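Local coordinates for xylulokinase (Brucella ovis, PDB 5VM1), which probably transfers a phosphate group from ATP to D-xylulose, giving D-xylulose 5-phosphate, as a member of the FGGY family of carbohydrate kinases, at residues A259-G264 and L399-G404; V268-N273 and H296-I301; L330-S335 and Q467-A472. One frame throughout, in Å; residues are numbered along the deposited sequence.

Overall arrangement
All three contacts belong to the C-terminal half of this two-domain FGGY kinase. Interactions 1 and 2 lie in one mixed sheet, their centres about 10 Å apart, and meet through the neighbouring strands 259-263 and 267-273, where backbone pairing such as Phe260 O to Phe270 N joins them. Along the chain interaction 2 falls between the two segments of interaction 1, so 268-273 pairs with 296-301 before the chain returns for the long-range parallel pairing. Interaction 3 is peripheral, its centre about 22 Å from that of interaction 1, with which its segments alternate. The sheet thus carries the contacts nearer the predicted active site, while interaction 3 joins the chain's last helix to the loop 330-335.

Interaction 1: residues A259-G264 and L399-G404; sequences AFVSLG and LTAVGG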
loop_
_atom_site.group_PDB
_atom_site.type_symbol
_atom_site.label_atom_id
_atom_site.label_comp_id
_atom_site.label_asym_id
_atom_site.label_seq_id
_atom_site.Cartn_x
_atom_site.Cartn_y
_atom_site.Cartn_z
ATOM N N ALA A 259 -13.595 -4.111 -2.367
ATOM C CA ALA A 259 -12.297 -4.545 -1.883
ATOM C C ALA A 259 -11.429 -5.083 -3.013
ATOM O O ALA A 259 -11.918 -5.603 -4.018
ATOM C CB ALA A 259 -12.448 -5.600 -0.774
ATOM N N PHE A 260 -10.121 -4.933 -2.842
ATOM C CA PHE A 260 -9.179 -5.627 -3.689
ATOM C C PHE A 260 -8.200 -6.408 -2.828
ATOM O O PHE A 260 -7.841 -5.995 -1.723
ATOM C CB PHE A 260 -8.431 -4.675 -4.644
ATOM C CG PHE A 260 -7.352 -3.828 -3.993
ATOM C CD1 PHE A 260 -6.145 -4.379 -3.581
ATOM C CD2 PHE A 260 -7.499 -2.444 -3.909
ATOM C CE1 PHE A 260 -5.150 -3.586 -3.012
ATOM C CE2 PHE A 260 -6.504 -1.640 -3.360
ATOM C CZ PHE A 260 -5.324 -2.208 -2.914
ATOM N N VAL A 261 -7.745 -7.532 -3.366
ATOM C CA VAL A 261 -6.696 -8.334 -2.753
ATOM C C VAL A 261 -5.492 -8.318 -3.682
ATOM O O VAL A 261 -5.618 -8.564 -4.886
ATOM C CB VAL A 261 -7.152 -9.781 -2.465
ATOM C CG1 VAL A 261 -7.690 -10.465 -3.726
ATOM C CG2 VAL A 261 -6.021 -10.578 -1.794
ATOM N N SER A 262 -4.343 -8.011 -3.125
ATOM C CA SER A 262 -3.094 -7.885 -3.860
ATOM C C SER A 262 -2.187 -9.064 -3.514
ATOM O O SER A 262 -1.750 -9.202 -2.367
ATOM C CB SER A 262 -2.425 -6.563 -3.519
ATOM O OG SER A 262 -1.121 -6.533 -4.048
ATOM N N LEU A 263 -1.923 -9.926 -4.492
ATOM C CA LEU A 263 -1.037 -11.064 -4.268
ATOM C C LEU A 263 0.383 -10.688 -4.659
ATOM O O LEU A 263 1.022 -11.327 -5.492
ATOM C CB LEU A 263 -1.509 -12.286 -5.040
ATOM C CG LEU A 263 -2.875 -12.758 -4.544
ATOM C CD1 LEU A 263 -3.399 -13.829 -5.442
ATOM C CD2 LEU A 263 -2.823 -13.230 -3.108
ATOM N N GLY A 264 0.871 -9.636 -4.007
ATOM C CA GLY A 264 2.245 -9.219 -4.148
ATOM C C GLY A 264 3.137 -9.922 -3.145
ATOM O O GLY A 264 2.729 -10.863 -2.460
ATOM N N LEU A 399 -14.803 -8.901 -4.690
ATOM C CA LEU A 399 -13.375 -8.761 -4.501
ATOM C C LEU A 399 -12.681 -8.718 -5.860
ATOM O O LEU A 399 -13.040 -9.467 -6.771
ATOM C CB LEU A 399 -12.856 -9.926 -3.643
ATOM C CG LEU A 399 -11.436 -9.818 -3.105
ATOM C CD1 LEU A 399 -11.199 -8.513 -2.337
ATOM C CD2 LEU A 399 -11.133 -11.017 -2.254
ATOM N N THR A 400 -11.711 -7.814 -6.005
ATOM C CA THR A 400 -10.929 -7.666 -7.228
ATOM C C THR A 400 -9.468 -8.003 -6.954
ATOM O O THR A 400 -8.913 -7.546 -5.957
ATOM C CB THR A 400 -11.053 -6.255 -7.732
ATOM O OG1 THR A 400 -12.446 -5.925 -7.794
ATOM C CG2 THR A 400 -10.424 -6.121 -9.092
ATOM N N ALA A 401 -8.836 -8.792 -7.840
ATOM C CA ALA A 401 -7.492 -9.331 -7.597
ATOM C C ALA A 401 -6.432 -8.706 -8.500
ATOM O O ALA A 401 -6.605 -8.647 -9.722
ATOM C CB ALA A 401 -7.460 -10.851 -7.765
ATOM N N VAL A 402 -5.323 -8.262 -7.892
ATOM C CA VAL A 402 -4.165 -7.727 -8.602
ATOM C C VAL A 402 -2.894 -8.286 -7.975
ATOM O O VAL A 402 -2.934 -9.028 -6.996
ATOM C CB VAL A 402 -4.126 -6.185 -8.598
ATOM C CG1 VAL A 402 -5.399 -5.652 -9.231
ATOM C CG2 VAL A 402 -3.862 -5.620 -7.175
ATOM N N GLY A 403 -1.754 -7.890 -8.531
ATOM C CA GLY A 403 -0.461 -8.325 -8.048
ATOM C C GLY A 403 0.019 -9.549 -8.789
ATOM O O GLY A 403 -0.725 -10.208 -9.515
ATOM N N GLY A 404 1.302 -9.860 -8.592
ATOM C CA GLY A 404 1.921 -10.918 -9.381
ATOM C C GLY A 404 1.218 -12.254 -9.241
ATOM O O GLY A 404 0.925 -12.926 -10.235
#
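Side chains of the parallel strands 259-263 and 399-402 divide between the two faces of the sheet, and the closest apolar meeting is made by Leu399. Its CG stands anti to the backbone N (chi1 -168°), which carries the isobutyl fork across toward the partner strand. One tine, CD1, lies 3.5 Å from Ala259 CB. The other, CD2, comes to 3.8 Å from CG1 of Val261, the two side chains crossing at about a right angle. Val261 CG1 also touches Ala401 CB at 4.1 Å, so that one valine methyl bridges two residues of the opposite strand.

On the face of Phe260, Ser262, Thr400 and Val402 the side chains of the two strands stand farther apart. Phe260 holds CG between its backbone N and carbonyl carbon (chi1 75°), and the ring leads away from the partner strand; Val402 CG2 approaches it obliquely and reaches Ser262 CB at 4.0 Å.

Between the two faces runs a parallel ladder of four backbone bonds that alternate in direction, each donor in the plane of the carbonyl it meets. Val261 N donates to Thr400 O at 2.8 Å, while Val261 O receives Val402 N at 3.0 Å in the straightest of the four, 167° at the hydrogen. Leu263 N ends the ladder on Val402 O, and Gly403, with no beta carbon to crowd Leu263 N, takes the chain out of the strand.

Antiparallel strands 295-301, 267-273 and 259-263, then parallel 399-402 and 423-426, form a core consistent with the ribonuclease H-like fold of the actin ATPase clan. Helix 409-419 covers the Leu399 and Ala401 face; helix 243-251 meets Phe260 and Val402 on the other, where Phe260 lies nearly parallel to the ring of Phe270.

Interaction 2: residues V268-N273 and H296-I301; sequences VLFAAN and HQMGVI
Phe270 lays its ring over the imidazole of His296 in an offset stack, centroids 4.0 Å apart and planes 16° from parallel. CE2 of Phe270 sits above the centre of the imidazole, 3.1 Å from His296 ND1. The phenylalanine reaches out with CG anti to its backbone N (chi1 -175°), whereas His296 keeps CG between N and carbonyl carbon, and the two side chains cross at about a right angle. His296 ND1 also makes a weak bond to Gln297 O, which may bias the rotation of the imidazole. Beside the stack, Met298 CG lies in plane at the histidine's edge and packs on Val268 CG1 at 3.9 Å.

Gln297 points to the other face, and Asn273, at the end of its strand, is turned toward it and crosses it with the amide planes 84° apart. Asn273 ND2 donates to Gln297 OE1 at 3.3 Å, coming from above that carbonyl's plane. The glutamine amide is more firmly held elsewhere: OE1 is hydrogen-bonded to Thr394 OG1, and NE2 to the carbonyl oxygens of Gln277 and Ala392, satisfying this buried group.

Two hydrogen-bonded pairs, Leu269 with Gly299 and Ala271 with Gln297, tie the antiparallel strands together. Leu269 N and Gly299 O are 2.8 Å apart, as are Gly299 N and Leu269 O.

The antiparallel pair lies in the sheet between edge strand 285-288 and strand 259-263. Met298 lies about 5 Å, side chain to side chain, from Met87, predicted to bind substrate. Helix 243-251 packs on Phe270 and Met298, helix 367-390 on Leu269 and Ala271, and strand 285-288 borders strand 295-301.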
loop_
_atom_site.group_PDB
_atom_site.type_symbol
_atom_site.label_atom_id
_atom_site.label_comp_id
_atom_site.label_asym_id
_atom_site.label_seq_id
_atom_site.Cartn_x
_atom_site.Cartn_y
_atom_site.Cartn_z
ATOM N N VAL A 268 -2.136 -7.989 0.492
ATOM C CA VAL A 268 -2.896 -6.869 1.038
ATOM C C VAL A 268 -4.354 -7.045 0.672
ATOM O O VAL A 268 -4.688 -7.253 -0.499
ATOM C CB VAL A 268 -2.385 -5.498 0.551
ATOM C CG1 VAL A 268 -3.317 -4.424 1.000
ATOM C CG2 VAL A 268 -1.010 -5.226 1.116
ATOM N N LEU A 269 -5.218 -6.938 1.674
ATOM C CA LEU A 269 -6.661 -6.922 1.489
ATOM C C LEU A 269 -7.102 -5.497 1.806
ATOM O O LEU A 269 -6.970 -5.051 2.946
ATOM C CB LEU A 269 -7.321 -7.938 2.417
ATOM C CG LEU A 269 -8.822 -8.154 2.322
ATOM C CD1 LEU A 269 -9.164 -8.781 0.967
ATOM C CD2 LEU A 269 -9.296 -9.036 3.447
ATOM N N PHE A 270 -7.571 -4.769 0.789
ATOM C CA PHE A 270 -7.918 -3.353 0.897
ATOM C C PHE A 270 -9.414 -3.217 0.744
ATOM O O PHE A 270 -9.968 -3.601 -0.287
ATOM C CB PHE A 270 -7.230 -2.513 -0.168
ATOM C CG PHE A 270 -7.471 -1.005 -0.037
ATOM C CD1 PHE A 270 -8.708 -0.442 -0.321
ATOM C CD2 PHE A 270 -6.423 -0.148 0.332
ATOM C CE1 PHE A 270 -8.906 0.922 -0.217
ATOM C CE2 PHE A 270 -6.611 1.220 0.441
ATOM C CZ PHE A 270 -7.854 1.754 0.153
ATOM N N ALA A 271 -10.052 -2.631 1.746
ATOM C CA ALA A 271 -11.483 -2.411 1.733
ATOM C C ALA A 271 -11.767 -0.936 1.971
ATOM O O ALA A 271 -11.268 -0.350 2.942
ATOM C CB ALA A 271 -12.154 -3.274 2.809
ATOM N N ALA A 272 -12.583 -0.342 1.102
ATOM C CA ALA A 272 -13.009 1.034 1.301
ATOM C C ALA A 272 -14.170 1.090 2.292
ATOM O O ALA A 272 -15.040 0.210 2.288
ATOM C CB ALA A 272 -13.399 1.656 -0.031
ATOM N N ASN A 273 -14.165 2.125 3.159
ATOM C CA ASN A 273 -15.163 2.319 4.217
ATOM C C ASN A 273 -15.884 3.669 4.138
ATOM O O ASN A 273 -15.275 4.705 3.835
ATOM C CB ASN A 273 -14.560 2.232 5.632
ATOM C CG ASN A 273 -13.823 0.933 5.910
ATOM O OD1 ASN A 273 -12.874 0.917 6.687
ATOM N ND2 ASN A 273 -14.254 -0.155 5.284
ATOM N N HIS A 296 -10.564 3.689 4.804
ATOM C CA HIS A 296 -10.357 2.322 4.333
ATOM C C HIS A 296 -9.672 1.476 5.391
ATOM O O HIS A 296 -8.957 1.977 6.265
ATOM C CB HIS A 296 -9.544 2.274 3.030
ATOM C CG HIS A 296 -8.071 2.458 3.218
ATOM N ND1 HIS A 296 -7.210 1.411 3.453
ATOM C CD2 HIS A 296 -7.301 3.571 3.160
ATOM C CE1 HIS A 296 -5.977 1.872 3.560
ATOM N NE2 HIS A 296 -6.002 3.179 3.377
ATOM N N GLN A 297 -9.848 0.173 5.235
ATOM C CA GLN A 297 -9.175 -0.832 6.033
ATOM C C GLN A 297 -8.117 -1.550 5.200
ATOM O O GLN A 297 -8.207 -1.644 3.973
ATOM C CB GLN A 297 -10.179 -1.842 6.591
ATOM C CG GLN A 297 -10.849 -1.352 7.826
ATOM C CD GLN A 297 -12.220 -1.929 8.028
ATOM O OE1 GLN A 297 -12.827 -2.482 7.105
ATOM N NE2 GLN A 297 -12.714 -1.828 9.251
ATOM N N MET A 298 -7.124 -2.095 5.891
ATOM C CA MET A 298 -6.043 -2.801 5.224
ATOM C C MET A 298 -5.676 -3.996 6.081
ATOM O O MET A 298 -5.296 -3.835 7.241
ATOM C CB MET A 298 -4.832 -1.886 5.013
ATOM C CG MET A 298 -4.392 -1.769 3.583
ATOM S SD MET A 298 -2.725 -1.141 3.439
ATOM C CE MET A 298 -2.854 0.555 3.937
ATOM N N GLY A 299 -5.876 -5.195 5.545
ATOM C CA GLY A 299 -5.347 -6.405 6.144
ATOM C C GLY A 299 -4.049 -6.753 5.445
ATOM O O GLY A 299 -3.970 -6.729 4.215
ATOM N N VAL A 300 -3.017 -7.026 6.240
ATOM C CA VAL A 300 -1.677 -7.287 5.717
ATOM C C VAL A 300 -1.277 -8.722 6.030
ATOM O O VAL A 300 -1.211 -9.110 7.198
ATOM C CB VAL A 300 -0.626 -6.325 6.277
ATOM C CG1 VAL A 300 0.712 -6.640 5.645
ATOM C CG2 VAL A 300 -1.026 -4.928 5.997
ATOM N N ILE A 301 -0.960 -9.483 4.986
ATOM C CA ILE A 301 -0.374 -10.811 5.088
ATOM C C ILE A 301 1.113 -10.680 4.788
ATOM O O ILE A 301 1.495 -10.330 3.663
ATOM C CB ILE A 301 -1.037 -11.778 4.097
ATOM C CG1 ILE A 301 -2.499 -11.989 4.475
ATOM C CG2 ILE A 301 -0.243 -13.099 3.979
ATOM C CD1 ILE A 301 -3.330 -12.388 3.320
#

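Interaction 3: residues L330-S335 and Q467-A472; sequences LKAPGS and QALLSA
Two leucine torsions set this contact: Leu469 holds CG anti to its carbonyl carbon (chi1 -66°), and Leu330 holds CG anti to its backbone N (chi1 -161°). Both beta carbons are directed toward the opposing segment, and the two side chains run antiparallel alongside each other. Leu469 drives its forked tip against the loop. Its CD1 branch meets Leu330 CD2 at 3.8 Å and comes to 3.7 Å from the carbonyl carbon of Lys331, so it lies against backbone as well as side chain. The other branch, CD2, turns to Ala332 and touches its CB at 3.7 Å. The fork therefore spans three consecutive residues of the extended chain, with this one leucine giving most of the buried surface on the helix side.

Leu469 occupies the N-cap position of helix 470-488, the last helix of the chain. Its side chain, with no polar atom to offer the first turn, is spent on the apolar contact instead; Leu470 N, the first of the helix, bonds back to Gln467 O at 3.3 Å. Three residues on, one helical turn later, Ala472 presents CB on the same side and meets Pro333 CD at 3.9 Å. Pro333 CG also approaches the backbone O of Ala472 at 4.0 Å. Leucine and alanine thus form a short apolar strip along the beginning of the helix, and the loop 330-333 is laid along it, joined by van der Waals contact alone.

Leu330, the buried member, is closed in further by helix 409-419 through Tyr410, Lys413, Ala414 and Thr417. The hydroxyl of Tyr410 is hydrogen-bonded to Lys331 N. Pro333 continues onto Tyr473 and Ala476 of helix 470-488, while Lys331, whose beta carbon points away from 467-472, lies against Ser368 and Gln372 of helix 367-390.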
loop_
_atom_site.group_PDB
_atom_site.type_symbol
_atom_site.label_atom_id
_atom_site.label_comp_id
_atom_site.label_asym_id
_atom_site.label_seq_id
_atom_site.Cartn_x
_atom_site.Cartn_y
_atom_site.Cartn_z
ATOM N N LEU A 330 -8.899 -26.561 -10.037
ATOM C CA LEU A 330 -8.817 -26.600 -8.584
ATOM C C LEU A 330 -8.978 -28.033 -8.091
ATOM O O LEU A 330 -9.805 -28.798 -8.604
ATOM C CB LEU A 330 -9.884 -25.711 -7.948
ATOM C CG LEU A 330 -9.634 -25.310 -6.484
ATOM C CD1 LEU A 330 -8.517 -24.271 -6.381
ATOM C CD2 LEU A 330 -10.882 -24.787 -5.808
ATOM N N LYS A 331 -8.153 -28.401 -7.117
ATOM C CA LYS A 331 -8.197 -29.707 -6.472
ATOM C C LYS A 331 -8.709 -29.578 -5.042
ATOM O O LYS A 331 -8.551 -28.534 -4.398
ATOM C CB LYS A 331 -6.807 -30.337 -6.450
ATOM C CG LYS A 331 -6.236 -30.626 -7.819
ATOM C CD LYS A 331 -4.833 -31.147 -7.670
ATOM C CE LYS A 331 -4.090 -31.197 -8.990
ATOM N NZ LYS A 331 -2.646 -31.442 -8.682
ATOM N N ALA A 332 -9.301 -30.651 -4.536
ATOM C CA ALA A 332 -9.694 -30.667 -3.134
ATOM C C ALA A 332 -8.442 -30.647 -2.272
ATOM O O ALA A 332 -7.438 -31.252 -2.639
ATOM C CB ALA A 332 -10.511 -31.902 -2.796
ATOM N N PRO A 333 -8.446 -29.926 -1.157
ATOM C CA PRO A 333 -7.242 -29.894 -0.321
ATOM C C PRO A 333 -6.894 -31.300 0.142
ATOM O O PRO A 333 -7.769 -32.148 0.366
ATOM C CB PRO A 333 -7.639 -28.997 0.854
ATOM C CG PRO A 333 -8.797 -28.194 0.355
ATOM C CD PRO A 333 -9.528 -29.103 -0.602
ATOM N N GLY A 334 -5.591 -31.552 0.260
ATOM C CA GLY A 334 -5.092 -32.781 0.828
ATOM C C GLY A 334 -4.748 -32.626 2.299
ATOM O O GLY A 334 -5.102 -31.648 2.965
ATOM N N SER A 335 -4.011 -33.610 2.806
ATOM C CA SER A 335 -3.682 -33.619 4.224
ATOM C C SER A 335 -2.616 -32.597 4.567
ATOM O O SER A 335 -2.459 -32.274 5.748
ATOM C CB SER A 335 -3.241 -35.025 4.656
ATOM O OG SER A 335 -2.075 -35.441 3.992
ATOM N N GLN A 467 -18.350 -24.472 -6.185
ATOM C CA GLN A 467 -19.361 -24.892 -5.220
ATOM C C GLN A 467 -19.060 -26.289 -4.689
ATOM O O GLN A 467 -19.218 -26.551 -3.489
ATOM C CB GLN A 467 -20.758 -24.840 -5.873
ATOM C CG GLN A 467 -21.825 -23.968 -5.162
ATOM C CD GLN A 467 -21.455 -22.469 -5.073
ATOM O OE1 GLN A 467 -20.764 -21.914 -5.949
ATOM N NE2 GLN A 467 -21.920 -21.811 -4.003
ATOM N N ALA A 468 -18.535 -27.170 -5.548
ATOM C CA ALA A 468 -18.254 -28.543 -5.135
ATOM C C ALA A 468 -17.157 -28.611 -4.085
ATOM O O ALA A 468 -17.150 -29.532 -3.265
ATOM C CB ALA A 468 -17.873 -29.395 -6.341
ATOM N N LEU A 469 -16.205 -27.693 -4.113
ATOM C CA LEU A 469 -15.100 -27.722 -3.172
ATOM C C LEU A 469 -15.273 -26.763 -1.983
ATOM O O LEU A 469 -14.348 -26.653 -1.164
ATOM C CB LEU A 469 -13.789 -27.458 -3.920
ATOM C CG LEU A 469 -13.470 -28.594 -4.900
ATOM C CD1 LEU A 469 -12.188 -28.331 -5.659
ATOM C CD2 LEU A 469 -13.375 -29.922 -4.141
ATOM N N LEU A 470 -16.444 -26.110 -1.841
ATOM C CA LEU A 470 -16.649 -25.161 -0.741
ATOM C C LEU A 470 -16.562 -25.841 0.615
ATOM O O LEU A 470 -15.988 -25.287 1.567
ATOM C CB LEU A 470 -18.009 -24.482 -0.850
ATOM C CG LEU A 470 -18.093 -23.285 -1.776
ATOM C CD1 LEU A 470 -19.517 -22.789 -1.764
ATOM C CD2 LEU A 470 -17.086 -22.185 -1.400
ATOM N N SER A 471 -17.150 -27.030 0.726
ATOM C CA SER A 471 -17.141 -27.743 1.992
ATOM C C SER A 471 -15.744 -28.236 2.331
ATOM O O SER A 471 -15.277 -28.071 3.461
ATOM C CB SER A 471 -18.130 -28.907 1.929
ATOM O OG SER A 471 -18.148 -29.620 3.146
ATOM N N ALA A 472 -15.049 -28.827 1.355
ATOM C CA ALA A 472 -13.697 -29.306 1.613
ATOM C C ALA A 472 -12.769 -28.159 1.988
ATOM O O ALA A 472 -11.890 -28.320 2.843
ATOM C CB ALA A 472 -13.162 -30.080 0.407
#